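Local coordinates for protein alcohol dehydrogenase, zinc-containing (Thermotoga maritima, PDB 1VJ0) that binds zinc and probably works as an alcohol dehydrogenase-type oxidoreductase of the medium-chain dehydrogenase/reductase family, at residues N360-L365 and V374-E379; V59-G64 and L75-A80; L173-C178 and S347-H352; I104-G109 and S151-D156. All coordinates share one frame; numbering follows the deposited sequence. Where two conformers were deposited one is given.

Contact 1 of 4, residues N360-L365 and V374-E379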
# COMPACT_ATOMS: atom_id res chain seq x y z
N ASN A 360 11.08 -13.65 -42.24
CA ASN A 360 10.58 -12.50 -43.00
C ASN A 360 9.06 -12.60 -43.20
O ASN A 360 8.33 -11.60 -43.08
CB ASN A 360 11.31 -12.36 -44.35
CG ASN A 360 12.71 -11.86 -44.16
OD1 ASN A 360 12.89 -10.74 -43.72
ND2 ASN A 360 13.71 -12.69 -44.46
N LYS A 361 8.59 -13.82 -43.49
CA LYS A 361 7.15 -14.07 -43.64
C LYS A 361 6.41 -13.87 -42.32
O LYS A 361 5.34 -13.30 -42.30
CB LYS A 361 6.94 -15.51 -44.18
CG LYS A 361 5.51 -15.96 -44.38
CD LYS A 361 4.72 -15.11 -45.39
N ALA A 362 6.98 -14.33 -41.20
CA ALA A 362 6.44 -14.05 -39.89
C ALA A 362 6.17 -12.58 -39.65
O ALA A 362 5.11 -12.21 -39.20
CB ALA A 362 7.35 -14.57 -38.79
N LEU A 363 7.17 -11.72 -39.89
CA LEU A 363 6.99 -10.27 -39.74
C LEU A 363 5.90 -9.75 -40.69
O LEU A 363 5.11 -8.92 -40.32
CB LEU A 363 8.31 -9.56 -40.02
CG LEU A 363 9.41 -9.80 -38.98
CD1 LEU A 363 10.80 -9.41 -39.50
CD2 LEU A 363 9.14 -9.04 -37.72
N GLU A 364 5.88 -10.25 -41.91
CA GLU A 364 4.83 -9.87 -42.85
C GLU A 364 3.43 -10.17 -42.28
O GLU A 364 2.54 -9.31 -42.30
CB GLU A 364 5.09 -10.57 -44.17
CG GLU A 364 4.03 -10.35 -45.22
CD GLU A 364 4.09 -11.41 -46.31
OE1 GLU A 364 5.10 -11.41 -47.05
OE2 GLU A 364 3.13 -12.25 -46.36
N LEU A 365 3.27 -11.37 -41.72
CA LEU A 365 2.00 -11.80 -41.13
C LEU A 365 1.61 -10.93 -39.94
O LEU A 365 0.45 -10.65 -39.72
CB LEU A 365 2.08 -13.27 -40.67
CG LEU A 365 2.17 -14.35 -41.75
CD1 LEU A 365 2.48 -15.71 -41.20
CD2 LEU A 365 0.87 -14.39 -42.49
N VAL A 374 2.69 -15.04 -33.98
CA VAL A 374 3.53 -16.06 -34.62
C VAL A 374 4.63 -16.49 -33.68
O VAL A 374 5.29 -15.65 -33.06
CB VAL A 374 4.23 -15.54 -35.87
CG1 VAL A 374 5.03 -16.70 -36.56
CG2 VAL A 374 3.22 -14.91 -36.85
N ILE A 375 4.85 -17.79 -33.64
CA ILE A 375 6.01 -18.41 -33.03
C ILE A 375 6.96 -19.00 -34.09
O ILE A 375 6.54 -19.66 -35.04
CB ILE A 375 5.53 -19.53 -32.08
CG1 ILE A 375 4.58 -18.95 -31.02
CG2 ILE A 375 6.72 -20.24 -31.40
CD1 ILE A 375 5.19 -17.96 -30.06
N LEU A 376 8.26 -18.76 -33.92
CA LEU A 376 9.26 -19.32 -34.82
C LEU A 376 9.93 -20.49 -34.13
O LEU A 376 10.17 -20.47 -32.91
CB LEU A 376 10.34 -18.29 -35.20
CG LEU A 376 9.87 -17.09 -36.03
CD1 LEU A 376 10.92 -16.01 -36.12
CD2 LEU A 376 9.42 -17.55 -37.42
N TYR A 377 10.26 -21.50 -34.91
CA TYR A 377 11.02 -22.59 -34.37
C TYR A 377 12.24 -22.89 -35.26
O TYR A 377 12.13 -22.99 -36.49
CB TYR A 377 10.14 -23.82 -34.17
CG TYR A 377 9.49 -24.30 -35.39
CD1 TYR A 377 10.16 -25.15 -36.27
CD2 TYR A 377 8.18 -23.93 -35.70
CE1 TYR A 377 9.54 -25.61 -37.43
CE2 TYR A 377 7.57 -24.38 -36.84
CZ TYR A 377 8.23 -25.22 -37.69
OH TYR A 377 7.57 -25.65 -38.82
N PRO A 378 13.40 -22.99 -34.63
CA PRO A 378 14.57 -23.46 -35.34
C PRO A 378 14.40 -24.92 -35.78
O PRO A 378 13.59 -25.66 -35.22
CB PRO A 378 15.68 -23.31 -34.30
CG PRO A 378 15.11 -22.39 -33.22
CD PRO A 378 13.69 -22.68 -33.21
N GLU A 379 15.19 -25.26 -36.79
CA GLU A 379 15.36 -26.58 -37.40
C GLU A 379 14.33 -26.73 -38.50
O GLU A 379 14.75 -26.65 -39.66
CB GLU A 379 15.43 -27.74 -36.38
CG GLU A 379 16.57 -27.47 -35.40
CD GLU A 379 17.25 -28.70 -34.78
OE1 GLU A 379 18.13 -29.34 -35.44
OE2 GLU A 379 16.94 -28.98 -33.59
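V374 and L376 pack against A362 and L365 where helix 359-368 packs on strand 374-377, the last two elements of a beta-alpha-beta unit that begins with strand 352-355. Helix and strand segments are almost exactly antiparallel (175°), with axes 9.2 Å apart at closest approach, as expected of a crossover helix lying along its own sheet. V374 opens the strand and points both methyls at the helix. With its CG1 anti to the backbone N (chi1 -176°), that methyl reaches A362 CB at 3.9 Å, while CG2 comes to 4.3 Å from L365 CB and also lies beside the carbonyl O of A362. I375 turns to the other side of the sheet, where it meets I350, and its backbone pairs with strand 352-355. L376 follows; it starts off along the contact, but its CD2 branch reaches back to the helix. V54, from neighbouring strand 45-54, touches both A362 and L376 and widens this apolar patch. The A362 methyl is shared by two strand residues: besides V374 CG1 it meets L376 CD2, which lies 3.9 Å from A362 CB.

Contact 2 of 4, residues V59-G64 and L75-A80; sequences VHMFRG and LGHEGA
M61 and L75 bury most of the surface here, with H77 adding a smaller share. M61 leaves helix 56-62 pointed at the facing loop, and L75 points back at it; the two side chains run alongside each other, pointing opposite ways. L75 CD2 lies beside the M61 chain, 4.0 Å from M61 SD and 4.1 Å from M61 CB. Rotation about CG-SD (chi3 -131°) turns the terminal methyl of M61 from L75 to the imidazole of H77. There M61 CE meets H77 CE1 at 4.0 Å, approaching the ring obliquely. This is the wall of the metal site in the GroES-like domain: H77 and E78 bind the zinc together with C55 and C178, so M61 is a second-shell residue, touching the carbon between the two ring nitrogens. H77 reaches the metal through NE2, its chi1 of 56° turning the ring toward M61 and the zinc. E78 is also held by a salt bridge from OE1 to K373. At the far end of the helix, G64 closes a Schellman motif: its positive phi would jam a side chain against the preceding carbonyl, and G64 N bonds to M61 O at 3.1 Å.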
# COMPACT_ATOMS: atom_id res chain seq x y z
N VAL A 59 8.30 -5.61 -35.91
CA VAL A 59 8.00 -4.98 -37.17
C VAL A 59 8.53 -3.55 -37.22
O VAL A 59 9.18 -3.16 -38.17
CB VAL A 59 6.48 -4.99 -37.46
CG1 VAL A 59 6.15 -4.14 -38.67
CG2 VAL A 59 5.99 -6.43 -37.65
N HIS A 60 8.27 -2.80 -36.17
CA HIS A 60 8.73 -1.44 -36.09
C HIS A 60 10.24 -1.33 -36.07
O HIS A 60 10.80 -0.46 -36.74
CB HIS A 60 8.09 -0.77 -34.88
CG HIS A 60 6.59 -0.81 -34.96
ND1 HIS A 60 5.82 -1.57 -34.11
CD2 HIS A 60 5.74 -0.28 -35.87
CE1 HIS A 60 4.54 -1.46 -34.45
NE2 HIS A 60 4.47 -0.68 -35.53
N MET A 61 10.88 -2.25 -35.37
CA MET A 61 12.33 -2.32 -35.35
C MET A 61 12.88 -2.66 -36.74
O MET A 61 13.81 -2.02 -37.20
CB MET A 61 12.80 -3.34 -34.30
CG MET A 61 12.57 -2.96 -32.81
SD MET A 61 13.01 -4.39 -31.79
CE MET A 61 11.59 -4.55 -30.71
N PHE A 62 12.28 -3.63 -37.42
CA PHE A 62 12.67 -3.98 -38.80
C PHE A 62 12.60 -2.76 -39.72
O PHE A 62 13.42 -2.58 -40.64
CB PHE A 62 11.75 -5.10 -39.34
CG PHE A 62 11.96 -5.43 -40.79
CD1 PHE A 62 12.93 -6.33 -41.17
CD2 PHE A 62 11.16 -4.85 -41.78
CE1 PHE A 62 13.12 -6.65 -42.49
CE2 PHE A 62 11.35 -5.16 -43.11
CZ PHE A 62 12.35 -6.04 -43.48
N ARG A 63 11.60 -1.93 -39.48
CA ARG A 63 11.32 -0.79 -40.34
C ARG A 63 12.21 0.43 -40.04
O ARG A 63 12.18 1.39 -40.79
CB ARG A 63 9.85 -0.40 -40.21
CG ARG A 63 8.90 -1.45 -40.80
CD ARG A 63 8.21 -1.01 -42.02
NE ARG A 63 7.59 -2.10 -42.79
CZ ARG A 63 8.04 -2.58 -43.95
NH1 ARG A 63 9.18 -2.14 -44.50
NH2 ARG A 63 7.36 -3.55 -44.58
N GLY A 64 13.00 0.35 -38.99
CA GLY A 64 13.86 1.44 -38.58
C GLY A 64 13.18 2.52 -37.75
O GLY A 64 13.59 3.67 -37.80
N LEU A 75 17.11 -10.07 -34.03
CA LEU A 75 15.91 -9.69 -33.32
C LEU A 75 15.41 -10.88 -32.54
O LEU A 75 15.98 -12.00 -32.63
CB LEU A 75 14.84 -9.20 -34.29
CG LEU A 75 15.15 -7.93 -35.07
CD1 LEU A 75 14.15 -7.78 -36.19
CD2 LEU A 75 15.13 -6.73 -34.17
N GLY A 76 14.34 -10.63 -31.77
CA GLY A 76 13.64 -11.67 -31.03
C GLY A 76 13.95 -11.52 -29.56
O GLY A 76 15.05 -11.85 -29.14
N HIS A 77 13.00 -11.01 -28.79
CA HIS A 77 13.18 -10.81 -27.34
C HIS A 77 12.25 -11.69 -26.49
O HIS A 77 12.14 -11.52 -25.27
CB HIS A 77 13.01 -9.33 -27.02
CG HIS A 77 11.70 -8.76 -27.47
ND1 HIS A 77 11.53 -8.17 -28.70
CD2 HIS A 77 10.50 -8.67 -26.83
CE1 HIS A 77 10.27 -7.77 -28.82
NE2 HIS A 77 9.63 -8.06 -27.70
N GLU A 78 11.56 -12.62 -27.16
CA GLU A 78 10.63 -13.55 -26.52
C GLU A 78 11.15 -14.98 -26.84
O GLU A 78 11.03 -15.45 -27.99
CB GLU A 78 9.23 -13.37 -27.15
CG GLU A 78 8.52 -12.02 -26.89
CD GLU A 78 7.27 -11.77 -27.76
OE1 GLU A 78 6.44 -12.66 -28.08
OE2 GLU A 78 7.10 -10.63 -28.14
N GLY A 79 11.66 -15.67 -25.82
CA GLY A 79 12.28 -16.95 -25.99
C GLY A 79 12.12 -17.97 -24.87
O GLY A 79 11.94 -17.64 -23.70
N ALA A 80 12.14 -19.23 -25.28
CA ALA A 80 12.25 -20.36 -24.34
C ALA A 80 13.18 -21.34 -24.97
O ALA A 80 13.23 -21.47 -26.20
CB ALA A 80 10.91 -20.99 -24.09

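Contact 3 of 4, residues L173-C178 and S347-H352; sequences LAMAMC and SKLITH
M175 projects from helix 170-188 onto L349 and I350, in the loop that leads from helix 343-346 into strand 352-355. The contact thus joins two distant parts of the medium-chain dehydrogenase fold, close to where the Rossmann-type domain meets the catalytic one. The zinc site is near: C178, three residues on, is a ligand, and the side chain of M175 comes within about 4 Å of that of the ligand E78, nearest atoms. M175 and L349 lie nearly perpendicular, the sulfur against the base and one branch of the leucine: M175 SD is 3.9 Å from L349 CB and 4.0 Å from L349 CD2. Toward I350 the approach is oblique, and the methyl does the touching. The extended chi2 of M175 (-176°) carries the sulfur out from the helix, and the turn at chi3 (66°) then brings CE round to the isoleucine. F210, on helix 206-217, touches both M175 and L349. An alanine in place of M175 would probably open a gap beside L349 CB and the I350 branch, which have no other side chain of segment 173-178 against them. I350 offers the length of its longer branch: M175 CE is 4.1 Å from I350 CG1 and 4.2 Å from I350 CD1.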
# COMPACT_ATOMS: atom_id res chain seq x y z
N LEU A 173 4.74 -19.78 -23.11
CA LEU A 173 5.65 -19.03 -22.24
C LEU A 173 6.46 -17.98 -23.00
O LEU A 173 6.60 -16.85 -22.53
CB LEU A 173 6.62 -19.96 -21.50
CG LEU A 173 5.93 -20.78 -20.42
CD1 LEU A 173 6.92 -21.77 -19.82
CD2 LEU A 173 5.32 -19.87 -19.36
N ALA A 174 6.99 -18.33 -24.14
CA ALA A 174 7.74 -17.34 -24.95
C ALA A 174 6.90 -16.08 -25.23
O ALA A 174 7.34 -14.93 -24.93
CB ALA A 174 8.24 -17.97 -26.23
N MET A 175 5.70 -16.27 -25.71
CA MET A 175 4.80 -15.13 -25.97
C MET A 175 4.49 -14.32 -24.70
O MET A 175 4.45 -13.09 -24.72
CB MET A 175 3.53 -15.64 -26.63
CG MET A 175 2.35 -14.74 -26.36
SD MET A 175 0.88 -15.41 -27.04
CE MET A 175 0.61 -16.90 -26.09
N ALA A 176 4.31 -15.01 -23.59
CA ALA A 176 3.89 -14.41 -22.33
C ALA A 176 4.91 -13.43 -21.79
O ALA A 176 4.57 -12.51 -21.02
CB ALA A 176 3.72 -15.50 -21.28
N MET A 177 6.15 -13.64 -22.17
CA MET A 177 7.29 -12.93 -21.59
C MET A 177 7.18 -11.46 -21.89
O MET A 177 7.64 -10.63 -21.10
CB MET A 177 8.58 -13.41 -22.26
CG MET A 177 8.92 -14.83 -22.05
SD MET A 177 9.45 -15.02 -20.36
CE MET A 177 7.87 -15.24 -19.47
N CYS A 178 6.61 -11.14 -23.04
CA CYS A 178 6.51 -9.76 -23.40
C CYS A 178 5.13 -9.21 -23.03
O CYS A 178 5.00 -8.57 -21.94
CB CYS A 178 6.76 -9.60 -24.89
SG CYS A 178 6.59 -7.91 -25.32
N SER A 347 -2.99 -20.70 -25.39
CA SER A 347 -2.48 -21.21 -26.66
C SER A 347 -3.37 -20.77 -27.81
O SER A 347 -2.93 -20.78 -28.95
CB SER A 347 -2.31 -22.75 -26.72
OG SER A 347 -3.53 -23.41 -26.42
N LYS A 348 -4.62 -20.39 -27.52
CA LYS A 348 -5.49 -19.90 -28.56
C LYS A 348 -4.98 -18.62 -29.27
O LYS A 348 -5.43 -18.30 -30.37
CB LYS A 348 -6.91 -19.68 -27.99
CG LYS A 348 -7.61 -20.96 -27.46
CD LYS A 348 -9.01 -20.63 -26.94
CE LYS A 348 -9.65 -21.84 -26.28
NZ LYS A 348 -10.01 -22.89 -27.28
N LEU A 349 -4.09 -17.89 -28.66
CA LEU A 349 -3.54 -16.68 -29.22
C LEU A 349 -2.53 -16.97 -30.33
O LEU A 349 -2.30 -16.13 -31.19
CB LEU A 349 -2.87 -15.87 -28.12
CG LEU A 349 -3.74 -14.99 -27.24
CD1 LEU A 349 -4.78 -15.77 -26.49
CD2 LEU A 349 -2.86 -14.25 -26.24
N ILE A 350 -1.94 -18.17 -30.34
CA ILE A 350 -0.92 -18.51 -31.35
C ILE A 350 -1.60 -18.96 -32.60
O ILE A 350 -2.20 -20.01 -32.63
CB ILE A 350 0.08 -19.56 -30.83
CG1 ILE A 350 0.80 -18.99 -29.60
CG2 ILE A 350 1.10 -19.94 -31.97
CD1 ILE A 350 1.44 -20.01 -28.71
N THR A 351 -1.56 -18.13 -33.62
CA THR A 351 -2.26 -18.43 -34.86
C THR A 351 -1.38 -19.04 -35.89
O THR A 351 -1.90 -19.68 -36.82
CB THR A 351 -2.92 -17.19 -35.46
OG1 THR A 351 -2.00 -16.12 -35.51
CG2 THR A 351 -4.09 -16.72 -34.60
N HIS A 352 -0.07 -18.85 -35.77
CA HIS A 352 0.86 -19.31 -36.81
C HIS A 352 2.15 -19.79 -36.15
O HIS A 352 2.65 -19.15 -35.23
CB HIS A 352 1.21 -18.16 -37.72
CG HIS A 352 0.06 -17.67 -38.54
ND1 HIS A 352 -0.91 -16.81 -38.05
CD2 HIS A 352 -0.30 -17.93 -39.82
CE1 HIS A 352 -1.80 -16.57 -38.99
NE2 HIS A 352 -1.44 -17.21 -40.09

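Contact 4 of 4, residues I104-G109 and S151-D156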
# COMPACT_ATOMS: atom_id res chain seq x y z
N ILE A 104 14.31 -23.80 -19.86
CA ILE A 104 14.24 -22.52 -19.20
C ILE A 104 13.48 -21.47 -19.97
O ILE A 104 13.34 -21.54 -21.21
CB ILE A 104 15.68 -22.00 -18.88
CG1 ILE A 104 16.48 -21.70 -20.16
CG2 ILE A 104 16.37 -22.99 -18.00
CD1 ILE A 104 17.77 -20.85 -19.89
N VAL A 105 12.99 -20.49 -19.22
CA VAL A 105 12.62 -19.22 -19.77
C VAL A 105 13.37 -18.15 -18.95
O VAL A 105 13.97 -18.45 -17.91
CB VAL A 105 11.10 -18.97 -19.76
CG1 VAL A 105 10.43 -19.92 -20.68
CG2 VAL A 105 10.51 -19.10 -18.33
N TRP A 106 13.39 -16.93 -19.47
CA TRP A 106 14.18 -15.89 -18.88
C TRP A 106 13.60 -14.52 -19.13
O TRP A 106 12.85 -14.28 -20.09
CB TRP A 106 15.64 -15.94 -19.39
CG TRP A 106 15.77 -15.79 -20.88
CD1 TRP A 106 15.98 -14.62 -21.57
CD2 TRP A 106 15.72 -16.83 -21.88
NE1 TRP A 106 16.04 -14.87 -22.92
CE2 TRP A 106 15.87 -16.21 -23.14
CE3 TRP A 106 15.55 -18.21 -21.84
CZ2 TRP A 106 15.86 -16.93 -24.33
CZ3 TRP A 106 15.52 -18.92 -23.03
CH2 TRP A 106 15.68 -18.28 -24.27
N ASN A 107 13.97 -13.61 -18.25
CA ASN A 107 13.61 -12.19 -18.43
C ASN A 107 14.50 -11.61 -19.55
O ASN A 107 15.74 -11.65 -19.49
CB ASN A 107 13.78 -11.43 -17.08
CG ASN A 107 13.32 -9.97 -17.11
OD1 ASN A 107 13.04 -9.40 -18.18
ND2 ASN A 107 13.23 -9.37 -15.92
N ARG A 108 13.88 -11.01 -20.56
CA ARG A 108 14.61 -10.41 -21.68
C ARG A 108 15.52 -9.26 -21.29
O ARG A 108 16.50 -8.97 -21.97
CB ARG A 108 13.59 -9.92 -22.73
CG ARG A 108 12.73 -8.75 -22.33
CD ARG A 108 11.89 -8.28 -23.50
NE ARG A 108 11.10 -7.12 -23.19
CZ ARG A 108 9.97 -7.16 -22.49
NH1 ARG A 108 9.51 -8.29 -22.06
NH2 ARG A 108 9.31 -6.05 -22.21
N GLY A 109 15.20 -8.59 -20.18
CA GLY A 109 15.89 -7.37 -19.79
C GLY A 109 16.81 -7.57 -18.62
O GLY A 109 16.48 -8.28 -17.66
N SER A 151 19.10 -20.19 -33.68
CA SER A 151 19.13 -21.57 -33.21
C SER A 151 19.51 -21.57 -31.74
O SER A 151 19.04 -22.44 -30.98
CB SER A 151 20.14 -22.38 -34.04
OG SER A 151 21.46 -21.83 -33.95
N HIS A 152 20.33 -20.59 -31.36
CA HIS A 152 20.91 -20.48 -30.01
C HIS A 152 20.97 -19.05 -29.58
O HIS A 152 21.06 -18.13 -30.41
CB HIS A 152 22.33 -21.08 -29.98
CG HIS A 152 22.36 -22.55 -30.29
ND1 HIS A 152 22.38 -23.04 -31.58
CD2 HIS A 152 22.38 -23.63 -29.47
CE1 HIS A 152 22.36 -24.36 -31.54
NE2 HIS A 152 22.34 -24.75 -30.28
N ILE A 153 21.02 -18.85 -28.25
CA ILE A 153 21.30 -17.54 -27.68
C ILE A 153 22.30 -17.73 -26.54
O ILE A 153 22.32 -18.77 -25.87
CB ILE A 153 19.97 -16.86 -27.18
CG1 ILE A 153 20.21 -15.40 -26.79
CG2 ILE A 153 19.38 -17.66 -26.00
CD1 ILE A 153 18.91 -14.64 -26.58
N VAL A 154 23.18 -16.74 -26.35
CA VAL A 154 24.07 -16.71 -25.21
C VAL A 154 23.50 -15.75 -24.18
O VAL A 154 23.35 -14.56 -24.47
CB VAL A 154 25.47 -16.24 -25.62
CG1 VAL A 154 26.39 -16.16 -24.39
CG2 VAL A 154 26.06 -17.18 -26.70
N LEU A 155 23.17 -16.25 -23.00
CA LEU A 155 22.60 -15.43 -21.93
C LEU A 155 23.73 -15.05 -20.96
O LEU A 155 24.54 -15.90 -20.56
CB LEU A 155 21.50 -16.22 -21.17
CG LEU A 155 20.30 -16.76 -21.92
CD1 LEU A 155 19.36 -17.34 -20.91
CD2 LEU A 155 19.58 -15.69 -22.70
N ASP A 156 23.82 -13.78 -20.62
CA ASP A 156 24.78 -13.29 -19.63
C ASP A 156 24.47 -13.87 -18.24
O ASP A 156 23.33 -14.18 -17.95
CB ASP A 156 24.67 -11.78 -19.48
CG ASP A 156 25.30 -10.99 -20.61
OD1 ASP A 156 26.45 -11.26 -21.03
OD2 ASP A 156 24.71 -10.02 -21.13
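In the hydrophobic interior of the GroES-like domain, the segments 104-106 and 152-155 cross at 60°, their axes 10.9 Å apart at closest approach, and W106 fills the space between them against L155. The leucine stands roughly perpendicular to the indole and brings both methyls to one side of it. L155 CD2 sits over the five-membered ring, 3.8 Å from its centroid and only 15° off the normal, a CH-pi contact whose closest atom is W106 NE1 at 3.6 Å. L155 CD1 lies on the same side, by the rim at CG, CD2 and CE3, 3.8 Å from W106 CD2, and also meets the end of I104 tip to tip, I104 CD1 lying 4.0 Å away. I153 CG2 comes obliquely to the six-membered ring, 4.0 Å from W106 CZ2. V47 and I49 of strand 45-54 close in on the same cluster. Just after the strand, N107 OD1 accepts from G109 N in an Asx turn (3.1 Å), the donor lying above the carbonyl plane. Replacing W106 by an alanine would probably open a gap beside L155 and I153 and cost the leucine its aromatic face. With aliphatic groups meeting only each other or the indole, adhesion across the strands rests on dispersion and CH-pi attraction, whose strength comes from close fit over a broad ring.

In the fold
From the N terminus, contact 2 closes first, a short loop of ten residues between helix 56-62 and the start of strand 78-86. Contact 4 follows, closing a longer loop between strands 103-106 and 152-155; strands 78-86 and 103-106 are sheet neighbours, and G79 and A80 touch W106. Contact 3 closes by far the widest loop, spanning the whole six-stranded Rossmann-type sheet, and contact 1 ends the chain with a tight one. All four lie in series, none nesting or crossing. The zinc site ties contacts 2 and 3, which supply H77, E78 and C178. I375 N probably bonds to H352 O, joining contacts 1 and 3, while L363 packs on V59 and F62 between contacts 1 and 2.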